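Local coordinates for uncharacterized protein (Vanderwaltozyma polyspora, PDB 5THE), which probably binds a small guide RNA and, as in other Argonautes, is thought to select and cleave RNA targets with its Piwi domain, in the C-terminal lobe, at residues E252-L257 with D293-F298; I266-S271 with M340-G345; S286-Y291 with Y493-L498; N474-F479 with K487-V492. All blocks are in the same frame, centred on the assembly; numbering follows the deposited sequence.

In the fold
All four contacts lie in the Piwi domain and are largely buried, but their chemistry changes with place. Contact 2 is the sheet itself, a parallel strand pair held by a backbone ladder. Strand 264-274 also pairs with strand 282-289, whose side chains contact 3 sets against helix 490-515. That helix begins in contact 4, where one backbone hydrogen bond and small apolar groups join it to the end of helix 465-475. Contact 1 is the most peripheral, its centre about 15 Å from the centre of the chain, and is bridged by water beside an aromatic contact. In contacts 3 and 4 the buried packing also borders RNA, which Tyr-493 and Lys-487 meet at its phosphates.

Contact 1. Residues E252-L257 with D293-F298; sequences ENNKLL and DKFTQF
Asn-254, on the short helix 251-254, reaches across to Asp-293 and Lys-294 and shows how an amide can join two pieces of chain through water. Its CG stands anti to its own carbonyl carbon (chi1 -72°), and from CB outward the group runs beside the peptide oxygen of Asp-293: CB lies 3.5 Å from Asp-293 O and CG 3.3 Å from it. ND2 is just as near to that oxygen, but the angle is too poor for a hydrogen bond. The two tip atoms turn to water instead. ND2 donates to water 2, which also accepts from Lys-294 NZ at 2.9 Å. OD1 accepts a hydrogen bond from water 1, at 2.7 Å, and the same water donates to Lys-294 O. Both ends of the amide are thus held, which probably fixes its rotation. OD1 also comes obliquely to the ring of Phe-295, 4.0 Å from CD2, with amide and ring planes 54° apart. Beside the water-bridged amide the contact is apolar. Leu-257 CB touches Phe-295 CZ at 3.5 Å, while Leu-257 CD1 sits 4.0 Å above the ring plane, over its centre, as a CH-pi contact. Pro-265 and Val-268 also pack on Phe-295. The arrangement fastens the connection between strands 282-289 and 300-305, an antiparallel pair of the RNase H-like fold of Piwi domains, to helix 251-254 and the residues just after it.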
# COMPACT_ATOMS: atom_id res chain seq x y z
N GLU A 252 -8.85 -4.67 -19.85
CA GLU A 252 -10.17 -4.05 -19.96
C GLU A 252 -10.46 -3.18 -18.74
O GLU A 252 -10.90 -2.03 -18.87
CB GLU A 252 -11.24 -5.13 -20.13
CG GLU A 252 -12.61 -4.65 -20.55
CD GLU A 252 -12.59 -3.73 -21.77
OE1 GLU A 252 -13.43 -2.82 -21.83
OE2 GLU A 252 -11.74 -3.92 -22.67
N ASN A 253 -10.21 -3.71 -17.54
CA ASN A 253 -10.45 -2.94 -16.32
C ASN A 253 -9.53 -1.73 -16.21
O ASN A 253 -9.94 -0.66 -15.75
CB ASN A 253 -10.28 -3.84 -15.09
CG ASN A 253 -11.39 -4.87 -14.95
OD1 ASN A 253 -11.15 -6.07 -15.01
ND2 ASN A 253 -12.62 -4.39 -14.73
N ASN A 254 -8.27 -1.86 -16.64
CA ASN A 254 -7.35 -0.74 -16.50
C ASN A 254 -7.73 0.45 -17.39
O ASN A 254 -7.30 1.57 -17.11
CB ASN A 254 -5.92 -1.18 -16.81
CG ASN A 254 -5.33 -2.05 -15.72
OD1 ASN A 254 -5.66 -1.90 -14.54
ND2 ASN A 254 -4.45 -2.97 -16.11
N LYS A 255 -8.53 0.22 -18.43
CA LYS A 255 -8.98 1.32 -19.28
C LYS A 255 -9.68 2.39 -18.47
O LYS A 255 -9.60 3.59 -18.79
CB LYS A 255 -9.91 0.80 -20.38
CG LYS A 255 -9.20 -0.05 -21.42
CD LYS A 255 -10.17 -0.63 -22.42
CE LYS A 255 -9.42 -1.37 -23.51
NZ LYS A 255 -10.35 -2.24 -24.29
N LEU A 256 -10.37 1.99 -17.40
CA LEU A 256 -11.02 2.94 -16.52
C LEU A 256 -10.05 4.00 -16.02
O LEU A 256 -10.45 5.14 -15.77
CB LEU A 256 -11.64 2.19 -15.34
CG LEU A 256 -12.84 2.86 -14.69
CD1 LEU A 256 -14.02 2.88 -15.65
CD2 LEU A 256 -13.17 2.12 -13.41
N LEU A 257 -8.78 3.64 -15.86
CA LEU A 257 -7.79 4.57 -15.33
C LEU A 257 -6.86 5.09 -16.41
O LEU A 257 -5.73 5.50 -16.11
CB LEU A 257 -7.00 3.89 -14.21
CG LEU A 257 -7.77 3.78 -12.88
CD1 LEU A 257 -7.06 2.86 -11.90
CD2 LEU A 257 -7.94 5.16 -12.28
N ASP A 293 0.16 2.02 -16.71
CA ASP A 293 -1.22 1.58 -16.83
C ASP A 293 -1.47 0.24 -16.15
O ASP A 293 -2.57 -0.31 -16.28
CB ASP A 293 -1.63 1.54 -18.31
CG ASP A 293 -0.84 0.52 -19.13
OD1 ASP A 293 0.11 -0.10 -18.62
OD2 ASP A 293 -1.18 0.36 -20.32
N LYS A 294 -0.50 -0.30 -15.41
CA LYS A 294 -0.73 -1.52 -14.65
C LYS A 294 -1.00 -1.27 -13.17
O LYS A 294 -1.65 -2.10 -12.53
CB LYS A 294 0.47 -2.47 -14.80
CG LYS A 294 0.79 -2.85 -16.24
CD LYS A 294 -0.48 -3.36 -16.94
CE LYS A 294 -0.22 -3.71 -18.41
NZ LYS A 294 -1.48 -4.22 -19.04
N PHE A 295 -0.50 -0.16 -12.61
CA PHE A 295 -0.80 0.26 -11.24
C PHE A 295 -0.33 -0.76 -10.21
O PHE A 295 -0.90 -0.91 -9.12
CB PHE A 295 -2.29 0.57 -11.08
CG PHE A 295 -2.76 1.57 -12.08
CD1 PHE A 295 -2.56 2.93 -11.86
CD2 PHE A 295 -3.33 1.15 -13.27
CE1 PHE A 295 -2.97 3.87 -12.79
CE2 PHE A 295 -3.74 2.08 -14.25
CZ PHE A 295 -3.57 3.43 -14.02
N THR A 296 0.74 -1.42 -10.55
CA THR A 296 1.34 -2.48 -9.77
C THR A 296 2.44 -1.98 -8.84
O THR A 296 2.77 -2.65 -7.85
CB THR A 296 1.87 -3.50 -10.78
OG1 THR A 296 0.87 -4.51 -11.01
CG2 THR A 296 3.15 -4.07 -10.35
N GLN A 297 2.98 -0.80 -9.13
CA GLN A 297 4.12 -0.24 -8.43
C GLN A 297 3.78 1.17 -7.98
O GLN A 297 3.37 2.00 -8.81
CB GLN A 297 5.34 -0.24 -9.33
CG GLN A 297 5.95 -1.61 -9.53
CD GLN A 297 6.79 -2.02 -8.32
OE1 GLN A 297 7.28 -1.16 -7.58
NE2 GLN A 297 6.96 -3.34 -8.12
N PHE A 298 3.93 1.44 -6.68
CA PHE A 298 3.64 2.74 -6.09
C PHE A 298 4.82 3.21 -5.24
O PHE A 298 4.74 3.24 -4.01
CB PHE A 298 2.38 2.70 -5.23
CG PHE A 298 1.10 2.79 -6.01
CD1 PHE A 298 0.60 1.68 -6.67
CD2 PHE A 298 0.39 3.99 -6.06
CE1 PHE A 298 -0.58 1.76 -7.38
CE2 PHE A 298 -0.81 4.07 -6.78
CZ PHE A 298 -1.28 2.96 -7.45
O HOH W 1 -4.05 -3.16 -12.84
O HOH W 2 -3.43 -2.07 -18.95

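Contact 2. Residues I266-S271 with M340-G345; sequences ILVLGS and MYFRDG
Leu-269 and Tyr-341 lie side by side on neighbouring parallel strands in the central sheet of the RNase H-like fold, the strands joined by five backbone hydrogen bonds, from Met-340 N to Asp-344 N. On the face bearing Val-268, Met-340 and Phe-342, bulk is staggered. Ile-266 CG2 fits against Met-340 CB at 3.9 Å, and Val-268 CG1 meets the ring edge of Phe-342 at CE2, 4.0 Å away. Gly-270, paired with Phe-342, adds no bump. The Phe-342 edge also meets Leu-269 O, in the ring plane. On the other face, Leu-269 CD1 rests obliquely by Tyr-341 CD1 at 4.0 Å. CG of Tyr-341 is anti to its backbone N (chi1 175°), and its CE1 and OH come to Ser-271. This small side chain fills the hollow between the tyrosine and Arg-343, whose CD is 3.1 Å from Ser-271 OG. Glu-358 hydrogen-bonds Tyr-341 OH and forms a salt bridge with Arg-343 NH2, which also bonds Glu-311 O. Asp-344 OD1 forms a salt bridge with Lys-390 NZ near Asp-272 and Asp-496, a grouping that recalls the acidic cluster of RNase H. Ser-271 OG donates a weak hydrogen bond to Tyr-341 OH, 2.9 Å away.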
# COMPACT_ATOMS: atom_id res chain seq x y z
N ILE A 266 -3.84 7.48 -15.89
CA ILE A 266 -3.99 8.47 -14.84
C ILE A 266 -2.90 8.26 -13.80
O ILE A 266 -2.53 7.12 -13.49
CB ILE A 266 -5.39 8.37 -14.22
CG1 ILE A 266 -6.45 8.68 -15.27
CG2 ILE A 266 -5.54 9.29 -13.00
CD1 ILE A 266 -7.85 8.27 -14.84
N LEU A 267 -2.34 9.35 -13.30
CA LEU A 267 -1.42 9.28 -12.18
C LEU A 267 -2.24 9.15 -10.91
O LEU A 267 -2.99 10.08 -10.55
CB LEU A 267 -0.53 10.52 -12.15
CG LEU A 267 0.29 10.67 -10.86
CD1 LEU A 267 1.26 9.52 -10.74
CD2 LEU A 267 1.03 12.00 -10.83
N VAL A 268 -2.16 8.00 -10.26
CA VAL A 268 -2.94 7.73 -9.05
C VAL A 268 -2.01 7.92 -7.87
O VAL A 268 -0.94 7.30 -7.81
CB VAL A 268 -3.55 6.32 -9.06
CG1 VAL A 268 -4.29 6.06 -7.76
CG2 VAL A 268 -4.49 6.13 -10.27
N LEU A 269 -2.41 8.78 -6.93
CA LEU A 269 -1.61 9.13 -5.76
C LEU A 269 -2.31 8.69 -4.49
O LEU A 269 -3.54 8.73 -4.40
CB LEU A 269 -1.38 10.64 -5.67
CG LEU A 269 -0.77 11.37 -6.86
CD1 LEU A 269 -0.97 12.85 -6.61
CD2 LEU A 269 0.72 11.03 -6.97
N GLY A 270 -1.52 8.34 -3.50
CA GLY A 270 -2.03 8.11 -2.16
C GLY A 270 -1.18 8.85 -1.14
O GLY A 270 0.05 8.85 -1.22
N SER A 271 -1.85 9.50 -0.19
CA SER A 271 -1.14 10.17 0.88
C SER A 271 -1.75 9.81 2.23
O SER A 271 -2.92 9.45 2.33
CB SER A 271 -1.13 11.69 0.70
OG SER A 271 -2.43 12.22 0.76
N MET A 340 -5.22 11.62 -9.88
CA MET A 340 -6.18 11.14 -8.90
C MET A 340 -5.48 11.07 -7.55
O MET A 340 -4.52 10.31 -7.39
CB MET A 340 -6.72 9.76 -9.31
CG MET A 340 -7.75 9.17 -8.38
SD MET A 340 -9.42 9.49 -9.00
CE MET A 340 -9.25 8.91 -10.69
N TYR A 341 -5.97 11.85 -6.58
CA TYR A 341 -5.28 12.06 -5.31
C TYR A 341 -6.11 11.49 -4.16
O TYR A 341 -7.13 12.07 -3.75
CB TYR A 341 -5.02 13.56 -5.12
CG TYR A 341 -4.42 13.93 -3.79
CD1 TYR A 341 -3.25 13.32 -3.35
CD2 TYR A 341 -5.00 14.90 -2.99
CE1 TYR A 341 -2.69 13.66 -2.12
CE2 TYR A 341 -4.45 15.26 -1.77
CZ TYR A 341 -3.29 14.64 -1.34
OH TYR A 341 -2.73 14.99 -0.13
N PHE A 342 -5.68 10.35 -3.62
CA PHE A 342 -6.38 9.72 -2.51
C PHE A 342 -5.75 10.19 -1.21
O PHE A 342 -4.55 10.01 -1.00
CB PHE A 342 -6.31 8.19 -2.58
CG PHE A 342 -7.25 7.60 -3.57
CD1 PHE A 342 -8.54 7.26 -3.20
CD2 PHE A 342 -6.84 7.39 -4.87
CE1 PHE A 342 -9.41 6.71 -4.12
CE2 PHE A 342 -7.71 6.83 -5.79
CZ PHE A 342 -9.00 6.50 -5.41
N ARG A 343 -6.55 10.78 -0.34
CA ARG A 343 -6.04 11.35 0.90
C ARG A 343 -6.58 10.57 2.09
O ARG A 343 -7.79 10.50 2.30
CB ARG A 343 -6.43 12.83 1.01
CG ARG A 343 -6.06 13.43 2.35
CD ARG A 343 -4.57 13.38 2.61
NE ARG A 343 -4.21 14.55 3.40
CZ ARG A 343 -4.17 14.55 4.72
NH1 ARG A 343 -4.42 13.44 5.39
NH2 ARG A 343 -3.86 15.67 5.38
N ASP A 344 -5.67 9.98 2.86
CA ASP A 344 -6.04 9.21 4.05
C ASP A 344 -5.57 9.94 5.30
O ASP A 344 -4.67 10.78 5.25
CB ASP A 344 -5.44 7.80 4.01
CG ASP A 344 -6.05 6.88 5.04
OD1 ASP A 344 -5.35 6.01 5.58
OD2 ASP A 344 -7.25 7.05 5.31
N GLY A 345 -6.15 9.57 6.43
CA GLY A 345 -5.67 10.10 7.69
C GLY A 345 -6.13 11.52 7.84
O GLY A 345 -5.31 12.43 8.06

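Contact 3. Residues S286-Y291 with Y493-L498; sequences SLVGSY and YYADLL. With nucleotides of chain B.
Ser-286 and Val-288 pack one side of strand 282-289 against Ala-495 and Leu-498 of helix 490-515, a helix-on-sheet contact in the interior of the RNase H-like Piwi fold. The strand and helix segments run at 138° to each other, with axes 7.5 Å apart at closest approach. Val-288 lies centrally on the helix surface, its two methyl groups straddling Ala-495. CG2 goes on to Tyr-494 CB at 4.0 Å, whereas CG1 meets Leu-498 CD2 at 3.8 Å as the two side chains slide past each other in opposite directions. Leu-498 then leans on Ser-286, its CG 3.7 Å from the serine CB. The polar end of that serine is also used: OG, set between its backbone N and carbonyl carbon (chi1 68°), donates to Ala-495 O at 2.8 Å, tilted from the carbonyl plane. A buried hydroxyl is thereby satisfied by a helix carbonyl. Farther from the strand, Tyr-494 turns its hydroxyl to Gly-480 N, while Tyr-493 carries the helix to the bound RNA. Its ring meets Phe-479 and points an edge at the A5 phosphate of chain B. Replacing Tyr-493 by an alanine removes ring and hydroxyl, and would probably leave the A5 phosphate without this partner and Phe-479 without one of its ring neighbours. The hydroxyl donates to OP2 of A5, though the modelled length is doubtfully short; Tyr-493 OH also lies 3.3 Å from O5' of A4 of chain B.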
# COMPACT_ATOMS: atom_id res chain seq x y z
N SER A 286 3.28 11.04 3.89
CA SER A 286 3.81 10.25 2.79
C SER A 286 2.95 10.49 1.56
O SER A 286 1.79 10.88 1.65
CB SER A 286 3.86 8.76 3.13
OG SER A 286 2.55 8.25 3.24
N LEU A 287 3.55 10.28 0.39
CA LEU A 287 2.85 10.41 -0.88
C LEU A 287 3.41 9.34 -1.80
O LEU A 287 4.60 9.37 -2.12
CB LEU A 287 3.05 11.81 -1.50
CG LEU A 287 2.35 11.98 -2.85
CD1 LEU A 287 0.83 11.97 -2.67
CD2 LEU A 287 2.82 13.25 -3.61
N VAL A 288 2.57 8.39 -2.22
CA VAL A 288 2.96 7.36 -3.16
C VAL A 288 2.26 7.65 -4.48
O VAL A 288 1.23 8.34 -4.52
CB VAL A 288 2.63 5.93 -2.68
CG1 VAL A 288 3.33 5.62 -1.35
CG2 VAL A 288 1.12 5.76 -2.55
N GLY A 289 2.83 7.13 -5.56
CA GLY A 289 2.23 7.34 -6.86
C GLY A 289 2.48 6.21 -7.84
O GLY A 289 3.53 5.57 -7.82
N SER A 290 1.49 5.95 -8.70
CA SER A 290 1.64 4.99 -9.77
C SER A 290 2.52 5.57 -10.87
O SER A 290 2.80 6.77 -10.90
CB SER A 290 0.28 4.61 -10.33
OG SER A 290 -0.32 5.75 -10.93
N TYR A 291 2.94 4.71 -11.81
CA TYR A 291 3.68 5.23 -12.94
C TYR A 291 3.37 4.60 -14.28
O TYR A 291 4.00 4.99 -15.27
CB TYR A 291 5.20 5.14 -12.69
CG TYR A 291 5.78 3.75 -12.45
CD1 TYR A 291 5.67 2.74 -13.39
CD2 TYR A 291 6.50 3.49 -11.30
CE1 TYR A 291 6.24 1.49 -13.17
CE2 TYR A 291 7.08 2.26 -11.08
CZ TYR A 291 6.95 1.27 -12.01
OH TYR A 291 7.52 0.05 -11.77
N TYR A 493 -3.64 2.27 1.23
CA TYR A 493 -2.92 1.28 2.01
C TYR A 493 -1.41 1.47 1.86
O TYR A 493 -0.67 1.49 2.85
CB TYR A 493 -3.34 -0.12 1.55
CG TYR A 493 -3.56 -1.16 2.64
CD1 TYR A 493 -2.55 -1.46 3.56
CD2 TYR A 493 -4.75 -1.90 2.71
CE1 TYR A 493 -2.75 -2.44 4.55
CE2 TYR A 493 -4.96 -2.86 3.68
CZ TYR A 493 -3.96 -3.14 4.60
OH TYR A 493 -4.17 -4.10 5.57
N TYR A 494 -0.93 1.64 0.63
CA TYR A 494 0.49 1.89 0.40
C TYR A 494 0.98 3.13 1.13
O TYR A 494 2.08 3.13 1.71
CB TYR A 494 0.77 2.05 -1.09
CG TYR A 494 0.59 0.80 -1.90
CD1 TYR A 494 0.85 -0.45 -1.36
CD2 TYR A 494 0.18 0.88 -3.23
CE1 TYR A 494 0.70 -1.61 -2.12
CE2 TYR A 494 0.02 -0.27 -4.00
CZ TYR A 494 0.27 -1.51 -3.43
OH TYR A 494 0.12 -2.64 -4.18
N ALA A 495 0.21 4.22 1.08
CA ALA A 495 0.61 5.44 1.75
C ALA A 495 0.66 5.25 3.26
O ALA A 495 1.57 5.76 3.93
CB ALA A 495 -0.33 6.60 1.39
N ASP A 496 -0.32 4.53 3.82
CA ASP A 496 -0.29 4.23 5.25
C ASP A 496 0.99 3.49 5.61
O ASP A 496 1.66 3.83 6.59
CB ASP A 496 -1.51 3.39 5.66
CG ASP A 496 -2.80 4.09 5.42
OD1 ASP A 496 -2.80 5.33 5.29
OD2 ASP A 496 -3.83 3.40 5.36
N LEU A 497 1.34 2.46 4.83
CA LEU A 497 2.52 1.66 5.11
C LEU A 497 3.80 2.48 5.00
O LEU A 497 4.76 2.22 5.73
CB LEU A 497 2.58 0.47 4.16
CG LEU A 497 1.39 -0.47 4.34
CD1 LEU A 497 1.42 -1.55 3.27
CD2 LEU A 497 1.47 -1.09 5.73
N LEU A 498 3.85 3.43 4.07
CA LEU A 498 5.06 4.23 3.94
C LEU A 498 5.21 5.16 5.13
O LEU A 498 6.32 5.35 5.64
CB LEU A 498 5.04 5.00 2.62
CG LEU A 498 6.21 5.97 2.39
CD1 LEU A 498 7.53 5.26 2.61
CD2 LEU A 498 6.13 6.58 0.96
P A B 5 -7.48 -5.67 5.09
OP1 A B 5 -8.24 -4.71 4.24
OP2 A B 5 -6.30 -5.23 5.87
O5' A B 5 -8.54 -6.36 6.05
C5' A B 5 -9.73 -6.91 5.50
C4' A B 5 -10.36 -7.88 6.46
O4' A B 5 -9.47 -8.99 6.71
C3' A B 5 -10.66 -7.32 7.85
O3' A B 5 -11.89 -6.64 7.87
C2' A B 5 -10.63 -8.56 8.73
O2' A B 5 -11.85 -9.28 8.62
C1' A B 5 -9.55 -9.40 8.05
N9 A B 5 -8.24 -9.21 8.67
C8 A B 5 -7.30 -8.24 8.43
N7 A B 5 -6.23 -8.38 9.18
C5 A B 5 -6.50 -9.51 9.94
C6 A B 5 -5.75 -10.18 10.92
N6 A B 5 -4.54 -9.77 11.29
N1 A B 5 -6.32 -11.28 11.48
C2 A B 5 -7.54 -11.68 11.08
N3 A B 5 -8.34 -11.12 10.16
C4 A B 5 -7.74 -10.04 9.64
P A B 4 -1.80 -7.33 5.09
OP1 A B 4 -1.17 -6.14 4.47
OP2 A B 4 -1.54 -7.72 6.48
O5' A B 4 -3.38 -7.20 4.91
C5' A B 4 -3.94 -7.20 3.61
C4' A B 4 -5.11 -8.13 3.50
O4' A B 4 -4.69 -9.50 3.74
C3' A B 4 -6.23 -7.91 4.49
O3' A B 4 -7.06 -6.84 4.09
C2' A B 4 -6.92 -9.27 4.51
O2' A B 4 -7.72 -9.43 3.34
C1' A B 4 -5.72 -10.20 4.39
N9 A B 4 -5.19 -10.59 5.71
C8 A B 4 -4.43 -9.83 6.55
N7 A B 4 -4.10 -10.43 7.66
C5 A B 4 -4.68 -11.68 7.53
C6 A B 4 -4.67 -12.78 8.38
N6 A B 4 -4.04 -12.74 9.56
N1 A B 4 -5.33 -13.89 7.97
C2 A B 4 -5.94 -13.87 6.77
N3 A B 4 -6.01 -12.89 5.86
C4 A B 4 -5.36 -11.81 6.33

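Contact 4. Residues N474-F479 with K487-V492; sequences NLCYIF and KVPAPV. With nucleotides of chain B.
Leu-475 and Ala-490 meet where a turn and loop connect two successive helices of the Piwi domain, 465-475 and 490-515, with Pro-489 at the N-cap of the second. Ala-490 N donates to Leu-475 O at 2.9 Å, the donor well above the carbonyl plane. Leu-475 CB packs on Pro-489 CB at 3.6 Å. With SG anti to its carbonyl carbon (chi1 -68°), Cys-476 brings that sulfur onto the peptide link between Val-488 and Pro-489, 3.5 Å from Pro-489 N. Ala-490 CB is tucked under the turn, 3.6 Å from Ile-478 O. In Phe-479, CG is anti to the backbone N (chi1 -176°); the ring has Ala-490 CB near its plane at one edge and a phosphate of chain B at its rim, with CE2 3.3 Å from OP1 of A4. Replacing Phe-479 by an alanine keeps CB but would probably deprive Tyr-493 and Tyr-494 of one ring neighbour and open a gap beside that phosphate. CB, CG and CD of Lys-487, in a chain extended until it bends at chi4, pass close to OP1 of A5 of chain B, CG at 3.2 Å, and the backbone N of Lys-487 donates to the same OP1 at 2.8 Å.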
# COMPACT_ATOMS: atom_id res chain seq x y z
N ASN A 474 -12.27 -1.06 -7.67
CA ASN A 474 -11.25 -1.76 -8.45
C ASN A 474 -9.88 -1.64 -7.80
O ASN A 474 -9.10 -2.60 -7.77
CB ASN A 474 -11.17 -1.20 -9.88
CG ASN A 474 -12.26 -1.74 -10.78
OD1 ASN A 474 -13.16 -2.45 -10.33
ND2 ASN A 474 -12.19 -1.40 -12.05
N LEU A 475 -9.55 -0.45 -7.30
CA LEU A 475 -8.22 -0.26 -6.74
C LEU A 475 -8.00 -1.06 -5.47
O LEU A 475 -6.86 -1.18 -5.02
CB LEU A 475 -7.97 1.22 -6.49
CG LEU A 475 -7.64 2.04 -7.74
CD1 LEU A 475 -7.60 3.51 -7.40
CD2 LEU A 475 -6.31 1.58 -8.27
N CYS A 476 -9.06 -1.61 -4.88
CA CYS A 476 -8.94 -2.50 -3.73
C CYS A 476 -8.42 -3.88 -4.11
O CYS A 476 -7.97 -4.61 -3.23
CB CYS A 476 -10.29 -2.61 -3.03
SG CYS A 476 -10.77 -1.05 -2.23
N TYR A 477 -8.44 -4.22 -5.39
CA TYR A 477 -8.03 -5.54 -5.86
C TYR A 477 -6.58 -5.59 -6.32
O TYR A 477 -6.15 -6.64 -6.78
CB TYR A 477 -8.95 -6.00 -7.00
CG TYR A 477 -10.34 -6.40 -6.54
CD1 TYR A 477 -11.25 -5.45 -6.06
CD2 TYR A 477 -10.74 -7.73 -6.59
CE1 TYR A 477 -12.51 -5.81 -5.65
CE2 TYR A 477 -12.01 -8.11 -6.18
CZ TYR A 477 -12.88 -7.14 -5.72
OH TYR A 477 -14.13 -7.52 -5.31
N ILE A 478 -5.81 -4.51 -6.20
CA ILE A 478 -4.42 -4.59 -6.62
C ILE A 478 -3.48 -4.19 -5.49
O ILE A 478 -2.48 -3.50 -5.71
CB ILE A 478 -4.15 -3.74 -7.88
CG1 ILE A 478 -4.70 -2.34 -7.72
CG2 ILE A 478 -4.74 -4.41 -9.10
CD1 ILE A 478 -4.53 -1.52 -8.95
N PHE A 479 -3.80 -4.60 -4.27
CA PHE A 479 -2.83 -4.49 -3.18
C PHE A 479 -1.86 -5.66 -3.32
O PHE A 479 -2.22 -6.81 -3.06
CB PHE A 479 -3.56 -4.48 -1.85
CG PHE A 479 -2.67 -4.26 -0.67
CD1 PHE A 479 -2.00 -3.06 -0.50
CD2 PHE A 479 -2.53 -5.25 0.29
CE1 PHE A 479 -1.20 -2.85 0.61
CE2 PHE A 479 -1.72 -5.05 1.39
CZ PHE A 479 -1.05 -3.85 1.56
N LYS A 487 -9.59 -3.29 2.21
CA LYS A 487 -10.73 -2.50 2.65
C LYS A 487 -10.69 -1.07 2.15
O LYS A 487 -11.67 -0.34 2.33
CB LYS A 487 -10.82 -2.52 4.19
CG LYS A 487 -9.60 -1.92 4.93
CD LYS A 487 -9.69 -2.28 6.43
CE LYS A 487 -8.61 -1.62 7.27
NZ LYS A 487 -7.23 -1.96 6.82
N VAL A 488 -9.61 -0.68 1.49
CA VAL A 488 -9.35 0.69 1.08
C VAL A 488 -8.51 0.60 -0.19
O VAL A 488 -7.75 -0.37 -0.35
CB VAL A 488 -8.66 1.45 2.24
CG1 VAL A 488 -7.18 1.11 2.33
CG2 VAL A 488 -8.91 2.93 2.15
N PRO A 489 -8.61 1.53 -1.14
CA PRO A 489 -7.83 1.37 -2.38
C PRO A 489 -6.34 1.23 -2.10
O PRO A 489 -5.81 1.82 -1.15
CB PRO A 489 -8.14 2.65 -3.17
CG PRO A 489 -9.58 2.99 -2.70
CD PRO A 489 -9.52 2.68 -1.21
N ALA A 490 -5.67 0.44 -2.93
CA ALA A 490 -4.25 0.16 -2.70
C ALA A 490 -3.39 1.41 -2.51
O ALA A 490 -2.50 1.37 -1.64
CB ALA A 490 -3.72 -0.69 -3.86
N PRO A 491 -3.59 2.52 -3.23
CA PRO A 491 -2.77 3.71 -2.96
C PRO A 491 -2.83 4.17 -1.52
O PRO A 491 -1.82 4.63 -0.98
CB PRO A 491 -3.36 4.77 -3.90
CG PRO A 491 -4.04 4.00 -4.96
CD PRO A 491 -4.53 2.75 -4.35
N VAL A 492 -4.02 4.09 -0.91
CA VAL A 492 -4.19 4.51 0.48
C VAL A 492 -3.43 3.57 1.40
O VAL A 492 -2.66 4.00 2.27
CB VAL A 492 -5.68 4.57 0.85
CG1 VAL A 492 -5.86 4.77 2.38
CG2 VAL A 492 -6.37 5.66 0.07
P A B 5 -7.48 -5.67 5.09
OP1 A B 5 -8.24 -4.71 4.24
OP2 A B 5 -6.30 -5.23 5.87
O5' A B 5 -8.54 -6.36 6.05
C5' A B 5 -9.73 -6.91 5.50
C4' A B 5 -10.36 -7.88 6.46
O4' A B 5 -9.47 -8.99 6.71
C3' A B 5 -10.66 -7.32 7.85
O3' A B 5 -11.89 -6.64 7.87
C2' A B 5 -10.63 -8.56 8.73
O2' A B 5 -11.85 -9.28 8.62
C1' A B 5 -9.55 -9.40 8.05
N9 A B 5 -8.24 -9.21 8.67
C8 A B 5 -7.30 -8.24 8.43
N7 A B 5 -6.23 -8.38 9.18
C5 A B 5 -6.50 -9.51 9.94
C6 A B 5 -5.75 -10.18 10.92
N6 A B 5 -4.54 -9.77 11.29
N1 A B 5 -6.32 -11.28 11.48
C2 A B 5 -7.54 -11.68 11.08
N3 A B 5 -8.34 -11.12 10.16
C4 A B 5 -7.74 -10.04 9.64
P A B 4 -1.80 -7.33 5.09
OP1 A B 4 -1.17 -6.14 4.47
OP2 A B 4 -1.54 -7.72 6.48
O5' A B 4 -3.38 -7.20 4.91
C5' A B 4 -3.94 -7.20 3.61
C4' A B 4 -5.11 -8.13 3.50
O4' A B 4 -4.69 -9.50 3.74
C3' A B 4 -6.23 -7.91 4.49
O3' A B 4 -7.06 -6.84 4.09
C2' A B 4 -6.92 -9.27 4.51
O2' A B 4 -7.72 -9.43 3.34
C1' A B 4 -5.72 -10.20 4.39
N9 A B 4 -5.19 -10.59 5.71
C8 A B 4 -4.43 -9.83 6.55
N7 A B 4 -4.10 -10.43 7.66
C5 A B 4 -4.68 -11.68 7.53
C6 A B 4 -4.67 -12.78 8.38
N6 A B 4 -4.04 -12.74 9.56
N1 A B 4 -5.33 -13.89 7.97
C2 A B 4 -5.94 -13.87 6.77
N3 A B 4 -6.01 -12.89 5.86
C4 A B 4 -5.36 -11.81 6.33